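Local coordinates for protein necrotic enteritis toxin B (Clostridium perfringens, PDB 4I0N) that is a pore-forming toxin of the alpha-hemolysin fold that probably inserts a beta-barrel channel into the membranes of host cells, at residues I240-R245 with S269-F274; T84-V89 with L165-I170; W37-S42 with L58-F63; I147-P152 with P222-A227. All coordinates share one frame; numbering follows the deposited sequence.

Contact 1 of 4, residues I240-R245 with S269-F274; sequences IVEYQR and SEYNEF
The ring of Y271 takes the amide of Q244 at its edge, with Q244 CD 3.9 Å from Y271 CD1 and the amide standing almost upright to the ring (planes 85° apart). In the plane of the same ring, the hydroxyl donates to a carboxylate, Y271 OH to E273 OE1 2.6 Å, using the anti lone pair of that oxygen. E242 approaches Y271 obliquely, its CG 3.3 Å from the phenol OH. Where the strands turn their other face to the core, CD2 of Y243 lies at the in-plane edge of the F274 ring, 3.9 Å from its CE2, and the two side chains cross at about a right angle. R245 carries E270 CB over one face of its guanidinium and a water at the edge, in plane. These two side chains lie side by side and point the same way, with the arginine chain bent at chi3 (63°), which sets NE; R245 NH2 and E270 OE1 make a salt bridge of 3.0 Å whose hydrogen bond is weak. The water links NH1 of R245 to OE2 of E270, while NE turns to D247. Six backbone hydrogen bonds hold the antiparallel pair beneath, within the hairpin of strands 236-255 and 258-279. On the Y271 face, E242 OE2 and E273 OE1 come within 4.0 Å with nearly parallel carboxylates. A second water donates to both, K90 pairs with E242, and a bound magnesium ion lies about 4 Å from the E273 side chain; cation, water and phenol would together offset the repulsion between the two acids.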
# COMPACT_ATOMS: atom_id res chain seq x y z
N ILE A 240 9.13 -10.27 -2.14
CA ILE A 240 9.48 -9.02 -2.81
C ILE A 240 8.34 -8.04 -2.59
O ILE A 240 7.19 -8.32 -2.92
CB ILE A 240 9.73 -9.22 -4.32
CG1 ILE A 240 10.77 -10.34 -4.55
CG2 ILE A 240 10.17 -7.89 -4.98
CD1 ILE A 240 10.67 -11.01 -5.90
N VAL A 241 8.65 -6.88 -2.02
CA VAL A 241 7.65 -5.82 -1.82
C VAL A 241 7.94 -4.77 -2.89
O VAL A 241 9.04 -4.24 -2.91
CB VAL A 241 7.84 -5.17 -0.44
CG1 VAL A 241 6.85 -3.99 -0.25
CG2 VAL A 241 7.59 -6.20 0.68
N GLU A 242 6.97 -4.52 -3.78
CA GLU A 242 7.13 -3.55 -4.87
C GLU A 242 6.16 -2.42 -4.61
O GLU A 242 4.97 -2.65 -4.37
CB GLU A 242 6.83 -4.15 -6.25
CG GLU A 242 7.59 -5.42 -6.56
CD GLU A 242 7.18 -6.05 -7.87
OE1 GLU A 242 6.11 -5.67 -8.45
OE2 GLU A 242 7.94 -6.93 -8.34
N TYR A 243 6.69 -1.20 -4.61
CA TYR A 243 5.88 -0.01 -4.44
C TYR A 243 5.93 0.81 -5.72
O TYR A 243 7.00 1.03 -6.29
CB TYR A 243 6.49 0.86 -3.35
CG TYR A 243 6.42 0.38 -1.95
CD1 TYR A 243 5.40 -0.45 -1.48
CD2 TYR A 243 7.37 0.85 -1.03
CE1 TYR A 243 5.33 -0.81 -0.12
CE2 TYR A 243 7.31 0.51 0.31
CZ TYR A 243 6.31 -0.32 0.77
OH TYR A 243 6.32 -0.62 2.11
N GLN A 244 4.78 1.28 -6.16
CA GLN A 244 4.68 2.08 -7.38
C GLN A 244 3.74 3.23 -7.10
O GLN A 244 2.70 3.04 -6.47
CB GLN A 244 4.17 1.17 -8.49
CG GLN A 244 4.35 1.64 -9.88
CD GLN A 244 4.37 0.44 -10.83
OE1 GLN A 244 4.07 -0.69 -10.44
NE2 GLN A 244 4.74 0.67 -12.05
N ARG A 245 4.09 4.43 -7.54
CA ARG A 245 3.22 5.57 -7.32
C ARG A 245 2.95 6.20 -8.68
O ARG A 245 3.88 6.64 -9.34
CB ARG A 245 3.88 6.57 -6.37
CG ARG A 245 2.89 7.64 -5.86
CD ARG A 245 3.57 8.85 -5.20
NE ARG A 245 4.40 9.56 -6.18
CZ ARG A 245 5.70 9.82 -6.00
NH1 ARG A 245 6.31 9.51 -4.85
NH2 ARG A 245 6.38 10.43 -6.97
N SER A 269 6.38 8.14 -13.40
CA SER A 269 5.89 7.54 -12.16
C SER A 269 7.11 7.11 -11.36
O SER A 269 8.26 7.19 -11.84
CB SER A 269 4.96 6.34 -12.45
OG SER A 269 5.66 5.28 -13.11
N GLU A 270 6.91 6.69 -10.11
CA GLU A 270 8.07 6.26 -9.34
C GLU A 270 7.91 4.85 -8.85
O GLU A 270 6.80 4.38 -8.67
CB GLU A 270 8.37 7.22 -8.19
CG GLU A 270 8.88 8.55 -8.71
CD GLU A 270 9.42 9.44 -7.59
OE1 GLU A 270 9.25 10.68 -7.70
OE2 GLU A 270 9.98 8.90 -6.60
N TYR A 271 9.03 4.16 -8.67
CA TYR A 271 9.02 2.74 -8.34
C TYR A 271 10.18 2.40 -7.43
O TYR A 271 11.31 2.80 -7.70
CB TYR A 271 9.13 1.92 -9.61
CG TYR A 271 9.16 0.42 -9.40
CD1 TYR A 271 7.99 -0.34 -9.47
CD2 TYR A 271 10.36 -0.24 -9.15
CE1 TYR A 271 8.02 -1.73 -9.28
CE2 TYR A 271 10.40 -1.62 -8.95
CZ TYR A 271 9.24 -2.36 -9.03
OH TYR A 271 9.30 -3.72 -8.83
N ASN A 272 9.93 1.63 -6.37
CA ASN A 272 11.02 1.12 -5.53
C ASN A 272 10.63 -0.25 -5.03
O ASN A 272 9.47 -0.46 -4.72
CB ASN A 272 11.26 2.06 -4.34
CG ASN A 272 11.91 3.37 -4.76
OD1 ASN A 272 11.26 4.43 -4.81
ND2 ASN A 272 13.20 3.32 -5.12
N GLU A 273 11.58 -1.17 -4.93
CA GLU A 273 11.26 -2.49 -4.41
C GLU A 273 12.26 -2.93 -3.33
O GLU A 273 13.39 -2.42 -3.26
CB GLU A 273 11.17 -3.52 -5.53
CG GLU A 273 12.46 -3.72 -6.28
CD GLU A 273 12.40 -4.92 -7.21
OE1 GLU A 273 11.44 -5.03 -7.99
OE2 GLU A 273 13.31 -5.76 -7.15
N PHE A 274 11.81 -3.85 -2.48
CA PHE A 274 12.61 -4.31 -1.34
C PHE A 274 12.41 -5.82 -1.29
O PHE A 274 11.29 -6.29 -1.23
CB PHE A 274 12.14 -3.63 -0.03
CG PHE A 274 12.20 -2.13 -0.06
CD1 PHE A 274 13.38 -1.45 0.26
CD2 PHE A 274 11.08 -1.38 -0.44
CE1 PHE A 274 13.43 -0.06 0.22
CE2 PHE A 274 11.13 0.02 -0.48
CZ PHE A 274 12.30 0.68 -0.16
O HOH W 1 10.48 -7.57 -8.74
O HOH W 2 6.43 3.09 -12.11
O HOH W 3 9.36 9.91 -4.25

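Contact 2 of 4, residues T84-V89 with L165-I170; sequences TYRINV and LASWDI
A buried antiparallel strand pairing, T84-V89 against L165-I170, has its centre about 6 Å from the centre of the molecule and sets polar pairs on one face and an apolar layer on the other. R86 and D169 are the clearest pair. They lie side by side and point the same way, and the arginine grips the carboxylate side-on: R86 NE reaches D169 OD1 at 2.7 Å and R86 NH2 reaches D169 OD2 at 3.1 Å, each on the syn lone pair. With guanidinium and carboxylate only 11° from coplanar, both bonds run close to the guanidinium plane; the bend at chi3 (-69°) sets NE for this grip. One pair further along, S167 OG donates to N88 OD1 over a short 2.5 Å. R159 binds that same hydroxyl oxygen, and ND2 of N88 is taken by E242, which leaves the amide fixed at both ends. L165 CD1 packs against N88 CB at 3.8 Å. On the opposite face V89 CG2 meets the edge of the W168 ring in plane, 3.9 Å from CZ3, and I87 CD1 touches I170 CD1 at 3.8 Å. Six backbone hydrogen bonds run between the strands, with I170 N to Y85 O at 2.7 Å almost straight. Beyond the contact, strand 236-255 pairs with 76-92 on one side and strand 154-162 with 165-172 on the other. The apolar face packs on L60, I64, F220 and M224 of strands 53-65 and 219-231, while the hydroxyl of Y85 reaches L215 O in the short helix 214-217.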
# COMPACT_ATOMS: atom_id res chain seq x y z
N THR A 84 -2.59 7.09 -7.83
CA THR A 84 -2.66 5.68 -7.39
C THR A 84 -1.36 5.25 -6.71
O THR A 84 -0.26 5.45 -7.26
CB THR A 84 -2.98 4.67 -8.57
OG1 THR A 84 -4.30 4.93 -9.10
CG2 THR A 84 -2.93 3.21 -8.06
N TYR A 85 -1.49 4.66 -5.52
CA TYR A 85 -0.38 3.89 -4.96
C TYR A 85 -0.64 2.39 -5.20
O TYR A 85 -1.70 1.89 -4.85
CB TYR A 85 -0.28 4.12 -3.47
CG TYR A 85 0.02 5.53 -3.05
CD1 TYR A 85 1.34 5.93 -2.78
CD2 TYR A 85 -1.02 6.45 -2.83
CE1 TYR A 85 1.63 7.23 -2.34
CE2 TYR A 85 -0.74 7.78 -2.40
CZ TYR A 85 0.59 8.14 -2.15
OH TYR A 85 0.87 9.42 -1.70
N ARG A 86 0.33 1.68 -5.77
CA ARG A 86 0.23 0.24 -5.98
C ARG A 86 1.25 -0.49 -5.12
O ARG A 86 2.44 -0.13 -5.09
CB ARG A 86 0.46 -0.13 -7.43
CG ARG A 86 0.33 -1.66 -7.66
CD ARG A 86 0.32 -1.98 -9.15
NE ARG A 86 -0.92 -1.49 -9.76
CZ ARG A 86 -1.19 -1.53 -11.07
NH1 ARG A 86 -0.31 -2.03 -11.93
NH2 ARG A 86 -2.35 -1.06 -11.51
N ILE A 87 0.77 -1.52 -4.42
CA ILE A 87 1.64 -2.31 -3.54
C ILE A 87 1.53 -3.75 -4.03
O ILE A 87 0.44 -4.30 -4.08
CB ILE A 87 1.22 -2.19 -2.05
CG1 ILE A 87 1.55 -0.79 -1.49
CG2 ILE A 87 1.92 -3.27 -1.16
CD1 ILE A 87 0.47 0.23 -1.67
N ASN A 88 2.67 -4.34 -4.40
CA ASN A 88 2.68 -5.74 -4.79
C ASN A 88 3.53 -6.48 -3.77
O ASN A 88 4.61 -6.01 -3.39
CB ASN A 88 3.31 -5.95 -6.16
CG ASN A 88 2.60 -5.20 -7.28
OD1 ASN A 88 1.39 -5.02 -7.27
ND2 ASN A 88 3.37 -4.79 -8.26
N VAL A 89 3.04 -7.63 -3.32
CA VAL A 89 3.83 -8.48 -2.47
C VAL A 89 3.93 -9.83 -3.19
O VAL A 89 2.91 -10.48 -3.43
CB VAL A 89 3.20 -8.62 -1.06
CG1 VAL A 89 4.04 -9.54 -0.21
CG2 VAL A 89 3.09 -7.24 -0.36
N LEU A 165 1.30 -13.80 -5.72
CA LEU A 165 1.17 -12.34 -5.78
C LEU A 165 -0.08 -11.86 -5.07
O LEU A 165 -1.18 -12.36 -5.35
CB LEU A 165 1.12 -11.84 -7.24
CG LEU A 165 0.78 -10.37 -7.56
CD1 LEU A 165 1.80 -9.34 -6.97
CD2 LEU A 165 0.66 -10.19 -9.07
N ALA A 166 0.08 -10.91 -4.15
CA ALA A 166 -1.03 -10.17 -3.60
C ALA A 166 -0.75 -8.73 -4.01
O ALA A 166 0.37 -8.23 -3.86
CB ALA A 166 -1.04 -10.27 -2.07
N SER A 167 -1.75 -8.07 -4.59
CA SER A 167 -1.54 -6.72 -5.07
C SER A 167 -2.74 -5.84 -4.75
O SER A 167 -3.87 -6.31 -4.82
CB SER A 167 -1.29 -6.73 -6.57
OG SER A 167 -1.12 -5.40 -7.04
N TRP A 168 -2.48 -4.58 -4.42
CA TRP A 168 -3.50 -3.62 -4.02
C TRP A 168 -3.25 -2.29 -4.71
O TRP A 168 -2.12 -1.81 -4.75
CB TRP A 168 -3.44 -3.35 -2.53
CG TRP A 168 -3.72 -4.54 -1.65
CD1 TRP A 168 -4.94 -4.93 -1.17
CD2 TRP A 168 -2.77 -5.48 -1.15
NE1 TRP A 168 -4.81 -6.07 -0.40
CE2 TRP A 168 -3.49 -6.43 -0.37
CE3 TRP A 168 -1.38 -5.62 -1.29
CZ2 TRP A 168 -2.85 -7.49 0.31
CZ3 TRP A 168 -0.75 -6.70 -0.64
CH2 TRP A 168 -1.48 -7.61 0.15
N ASP A 169 -4.32 -1.71 -5.26
CA ASP A 169 -4.28 -0.31 -5.69
C ASP A 169 -5.02 0.52 -4.67
O ASP A 169 -6.16 0.21 -4.31
CB ASP A 169 -4.95 -0.15 -7.06
CG ASP A 169 -4.03 -0.50 -8.19
OD1 ASP A 169 -2.82 -0.74 -7.94
OD2 ASP A 169 -4.50 -0.52 -9.34
N ILE A 170 -4.35 1.57 -4.21
CA ILE A 170 -5.00 2.56 -3.36
C ILE A 170 -5.17 3.76 -4.27
O ILE A 170 -4.20 4.47 -4.60
CB ILE A 170 -4.20 2.84 -2.06
CG1 ILE A 170 -4.26 1.62 -1.13
CG2 ILE A 170 -4.74 4.10 -1.34
CD1 ILE A 170 -3.33 0.49 -1.52

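Contact 3 of 4, residues W37-S42 with L58-F63; sequences WKATLS and LNLEGF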
# COMPACT_ATOMS: atom_id res chain seq x y z
N TRP A 37 11.02 6.06 1.04
CA TRP A 37 10.13 4.93 0.85
C TRP A 37 10.59 3.85 1.81
O TRP A 37 11.77 3.53 1.85
CB TRP A 37 10.24 4.39 -0.58
CG TRP A 37 9.84 5.39 -1.64
CD1 TRP A 37 10.26 6.69 -1.76
CD2 TRP A 37 8.97 5.14 -2.74
NE1 TRP A 37 9.70 7.27 -2.87
CE2 TRP A 37 8.90 6.35 -3.49
CE3 TRP A 37 8.25 4.03 -3.18
CZ2 TRP A 37 8.13 6.46 -4.66
CZ3 TRP A 37 7.49 4.13 -4.35
CH2 TRP A 37 7.43 5.35 -5.07
N LYS A 38 9.66 3.29 2.58
CA LYS A 38 10.01 2.39 3.69
C LYS A 38 9.22 1.09 3.65
O LYS A 38 8.04 1.10 3.35
CB LYS A 38 9.70 3.08 5.02
CG LYS A 38 10.41 4.40 5.20
CD LYS A 38 10.01 5.07 6.53
CE LYS A 38 10.62 6.47 6.64
NZ LYS A 38 10.05 7.37 5.58
N ALA A 39 9.88 -0.02 3.95
CA ALA A 39 9.20 -1.31 4.09
C ALA A 39 9.72 -2.01 5.31
O ALA A 39 10.94 -2.28 5.43
CB ALA A 39 9.45 -2.18 2.88
N THR A 40 8.78 -2.34 6.21
CA THR A 40 9.09 -3.18 7.36
C THR A 40 8.28 -4.45 7.21
O THR A 40 7.05 -4.39 7.11
CB THR A 40 8.71 -2.49 8.69
OG1 THR A 40 9.56 -1.34 8.87
CG2 THR A 40 8.91 -3.45 9.89
N LEU A 41 8.96 -5.59 7.18
CA LEU A 41 8.29 -6.89 7.04
C LEU A 41 8.51 -7.67 8.33
O LEU A 41 9.66 -7.96 8.70
CB LEU A 41 8.83 -7.67 5.83
CG LEU A 41 8.04 -8.93 5.47
CD1 LEU A 41 6.61 -8.59 5.02
CD2 LEU A 41 8.75 -9.69 4.37
N SER A 42 7.42 -7.98 9.02
CA SER A 42 7.48 -8.70 10.29
C SER A 42 6.81 -10.03 10.12
O SER A 42 5.83 -10.15 9.37
CB SER A 42 6.79 -7.93 11.42
OG SER A 42 7.36 -6.64 11.52
N LEU A 58 2.74 -12.85 7.88
CA LEU A 58 3.63 -11.74 7.61
C LEU A 58 2.85 -10.42 7.67
O LEU A 58 1.70 -10.34 7.26
CB LEU A 58 4.28 -11.89 6.21
CG LEU A 58 5.12 -13.16 5.98
CD1 LEU A 58 5.79 -13.10 4.63
CD2 LEU A 58 6.17 -13.32 7.07
N ASN A 59 3.49 -9.38 8.20
CA ASN A 59 2.86 -8.07 8.28
C ASN A 59 3.76 -7.08 7.58
O ASN A 59 4.92 -6.95 7.95
CB ASN A 59 2.70 -7.67 9.75
CG ASN A 59 2.01 -6.32 9.93
OD1 ASN A 59 0.88 -6.12 9.53
ND2 ASN A 59 2.69 -5.39 10.58
N LEU A 60 3.25 -6.40 6.56
CA LEU A 60 4.01 -5.35 5.87
C LEU A 60 3.54 -3.98 6.34
O LEU A 60 2.33 -3.69 6.29
CB LEU A 60 3.82 -5.47 4.34
CG LEU A 60 4.33 -4.26 3.55
CD1 LEU A 60 5.86 -4.13 3.67
CD2 LEU A 60 3.92 -4.35 2.06
N GLU A 61 4.47 -3.16 6.83
CA GLU A 61 4.17 -1.76 7.13
C GLU A 61 5.15 -0.91 6.40
O GLU A 61 6.33 -1.25 6.29
CB GLU A 61 4.35 -1.46 8.62
CG GLU A 61 3.54 -2.27 9.52
CD GLU A 61 4.05 -2.10 10.93
OE1 GLU A 61 4.86 -2.94 11.38
OE2 GLU A 61 3.69 -1.08 11.55
N GLY A 62 4.68 0.23 5.92
CA GLY A 62 5.61 1.04 5.16
C GLY A 62 5.14 2.45 4.93
O GLY A 62 4.20 2.94 5.57
N PHE A 63 5.85 3.11 4.03
CA PHE A 63 5.51 4.46 3.69
C PHE A 63 5.96 4.76 2.27
O PHE A 63 7.08 4.41 1.87
CB PHE A 63 6.18 5.44 4.64
CG PHE A 63 5.75 6.86 4.43
CD1 PHE A 63 4.47 7.28 4.85
CD2 PHE A 63 6.57 7.76 3.77
CE1 PHE A 63 4.06 8.60 4.63
CE2 PHE A 63 6.17 9.09 3.56
CZ PHE A 63 4.90 9.50 3.98
O HOH W 4 5.69 -5.11 10.03
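L41 and L60 reach across the strand pair to the neighbouring backbone and side chains. Each has CG anti to the backbone N (chi1 -170° for L41, 168° for L60). From there L41 CD1 comes 3.8 Å from N59 O and also touches L58 CB, while L60 CD1 stands 3.6 Å from T40 O and brushes A39 CB. At G62 the strands run close, K38 O only 3.0 Å from the glycine CA. On the other face K38 and F63 lie side by side and point the same way. A bend at chi4 (65°) brings NZ to 3.9 Å from F63 CD2, obliquely to the ring, although its hydrogen bond goes to G36 O. Further along, a water is hydrogen-bonded to S42 OG at 2.7 Å and weakly to N59 ND2, and lies equally near E61 OE1; S29 is a second partner of the S42 hydroxyl, and N223 binds OD1 of N59. Six backbone hydrogen bonds keep the antiparallel register, including a short T40 N to E61 O bond of 2.7 Å. This is a beta hairpin of the sandwich in the alpha-hemolysin fold, its leucine face turned to the core.

Contact 4 of 4, residues I147-P152 with P222-A227; sequences ISYEQP and PNMALA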
# COMPACT_ATOMS: atom_id res chain seq x y z
N ILE A 147 -4.10 -5.41 10.71
CA ILE A 147 -3.64 -4.27 9.92
C ILE A 147 -4.51 -3.06 10.17
O ILE A 147 -5.67 -3.18 10.56
CB ILE A 147 -3.62 -4.56 8.39
CG1 ILE A 147 -5.06 -4.80 7.89
CG2 ILE A 147 -2.68 -5.73 8.08
CD1 ILE A 147 -5.22 -4.61 6.40
N SER A 148 -3.95 -1.88 9.92
CA SER A 148 -4.66 -0.62 10.12
C SER A 148 -3.99 0.45 9.30
O SER A 148 -2.77 0.66 9.40
CB SER A 148 -4.62 -0.20 11.60
OG SER A 148 -5.16 1.10 11.77
N TYR A 149 -4.77 1.13 8.47
CA TYR A 149 -4.29 2.36 7.83
C TYR A 149 -5.44 3.26 7.45
O TYR A 149 -6.58 2.83 7.41
CB TYR A 149 -3.39 2.07 6.61
CG TYR A 149 -4.04 1.35 5.46
CD1 TYR A 149 -4.80 2.05 4.48
CD2 TYR A 149 -3.92 -0.03 5.32
CE1 TYR A 149 -5.35 1.38 3.38
CE2 TYR A 149 -4.49 -0.72 4.23
CZ TYR A 149 -5.21 -0.01 3.28
OH TYR A 149 -5.76 -0.70 2.22
N GLU A 150 -5.12 4.53 7.21
CA GLU A 150 -6.12 5.46 6.73
C GLU A 150 -5.89 5.83 5.25
O GLU A 150 -4.75 5.85 4.75
CB GLU A 150 -6.18 6.72 7.62
CG GLU A 150 -4.97 7.60 7.49
CD GLU A 150 -5.07 8.88 8.29
OE1 GLU A 150 -6.19 9.26 8.72
OE2 GLU A 150 -4.01 9.50 8.49
N GLN A 151 -6.99 6.09 4.54
CA GLN A 151 -6.91 6.43 3.11
C GLN A 151 -7.92 7.53 2.73
O GLN A 151 -8.65 7.37 1.76
CB GLN A 151 -7.11 5.16 2.26
CG GLN A 151 -8.46 4.48 2.55
CD GLN A 151 -8.75 3.29 1.64
OE1 GLN A 151 -7.92 2.90 0.84
NE2 GLN A 151 -9.94 2.70 1.78
N PRO A 152 -7.94 8.65 3.47
CA PRO A 152 -8.94 9.70 3.13
C PRO A 152 -8.91 10.08 1.65
O PRO A 152 -7.83 10.32 1.09
CB PRO A 152 -8.53 10.90 4.00
CG PRO A 152 -7.08 10.61 4.37
CD PRO A 152 -7.03 9.11 4.53
N PRO A 222 1.12 2.17 3.92
CA PRO A 222 0.46 0.89 3.73
C PRO A 222 0.64 -0.06 4.92
O PRO A 222 1.67 -0.02 5.61
CB PRO A 222 1.12 0.33 2.47
CG PRO A 222 2.51 0.95 2.47
CD PRO A 222 2.24 2.37 2.97
N ASN A 223 -0.37 -0.90 5.15
CA ASN A 223 -0.28 -1.97 6.15
C ASN A 223 -1.13 -3.09 5.59
O ASN A 223 -2.35 -2.97 5.50
CB ASN A 223 -0.80 -1.50 7.53
CG ASN A 223 -0.50 -2.49 8.68
OD1 ASN A 223 -1.08 -2.35 9.77
ND2 ASN A 223 0.40 -3.46 8.47
N MET A 224 -0.46 -4.15 5.15
CA MET A 224 -1.13 -5.32 4.59
C MET A 224 -0.55 -6.53 5.28
O MET A 224 0.52 -6.46 5.88
CB MET A 224 -0.92 -5.44 3.07
CG MET A 224 -1.65 -4.42 2.24
SD MET A 224 -0.76 -2.84 2.14
CE MET A 224 -1.94 -1.89 1.16
N ALA A 225 -1.24 -7.65 5.20
CA ALA A 225 -0.74 -8.86 5.85
C ALA A 225 -1.08 -10.09 5.04
O ALA A 225 -2.05 -10.10 4.28
CB ALA A 225 -1.27 -8.97 7.28
N LEU A 226 -0.28 -11.14 5.22
CA LEU A 226 -0.59 -12.37 4.53
C LEU A 226 -0.17 -13.59 5.32
O LEU A 226 0.53 -13.46 6.35
CB LEU A 226 0.02 -12.36 3.13
CG LEU A 226 1.52 -12.22 2.98
CD1 LEU A 226 2.23 -13.49 3.46
CD2 LEU A 226 1.81 -11.98 1.49
N ALA A 227 -0.61 -14.77 4.87
CA ALA A 227 -0.16 -16.02 5.44
C ALA A 227 0.55 -16.78 4.33
O ALA A 227 -0.02 -16.94 3.23
CB ALA A 227 -1.36 -16.85 5.97
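N223 reaches across to I147 and S148, its OD1 accepting the S148 N-H at 2.9 Å. The donor sits 38° above the carbonyl plane of the amide, and the same oxygen comes near I147 CA. ND2 of N223 bonds to L60 O and N59 OD1 of the neighbouring strand, which fixes how the amide is turned. I147 faces the other strand with CG1 in the crowded position between backbone N and carbonyl carbon (chi1 65°). Its two branches divide the work: CG2 packs on A225 CB at 3.6 Å, and CD1 ends 3.4 Å from N223 O. Strand 144-150 belongs to a small three-stranded sheet laid against strand 219-231 of the larger sandwich. The stretch from 113 to 150, with residues that are not modelled between its strands, is consistent with the pre-stem that alpha-hemolysin relatives keep folded against the body before the pore forms. Y149 presents a ring edge to the backbone, CD2 being 3.3 Å from N223 O. That carbonyl oxygen is buried with no polar partner in the model. M224 crosses Y149 obliquely, bringing its terminal CE to 4.1 Å from the phenol OH, which is itself hydrogen-bonded to T156; F220 meets the tyrosine ring edge-to-face.

In the fold
Along the chain, the hairpin of contact 3 comes first and contact 1 closes last, while contacts 2 and 4 interlock, their segments alternating. Contacts 1 and 2, with centres 9 Å apart, share one sheet, because strands 76-92 and 236-255 are neighbours in it. Contacts 3 and 4 lie 10 Å apart and are joined through strands 53-65 and 219-231 of the other large sheet. The two sheets face each other: V89 and I87 meet L60, and the Y243 hydroxyl reaches K38 O, over centre distances of 12 to 13 Å. Together they outline a beta sandwich, on which contact 4 places the strand probably belonging to the pre-stem, the part expected to move when the pore forms.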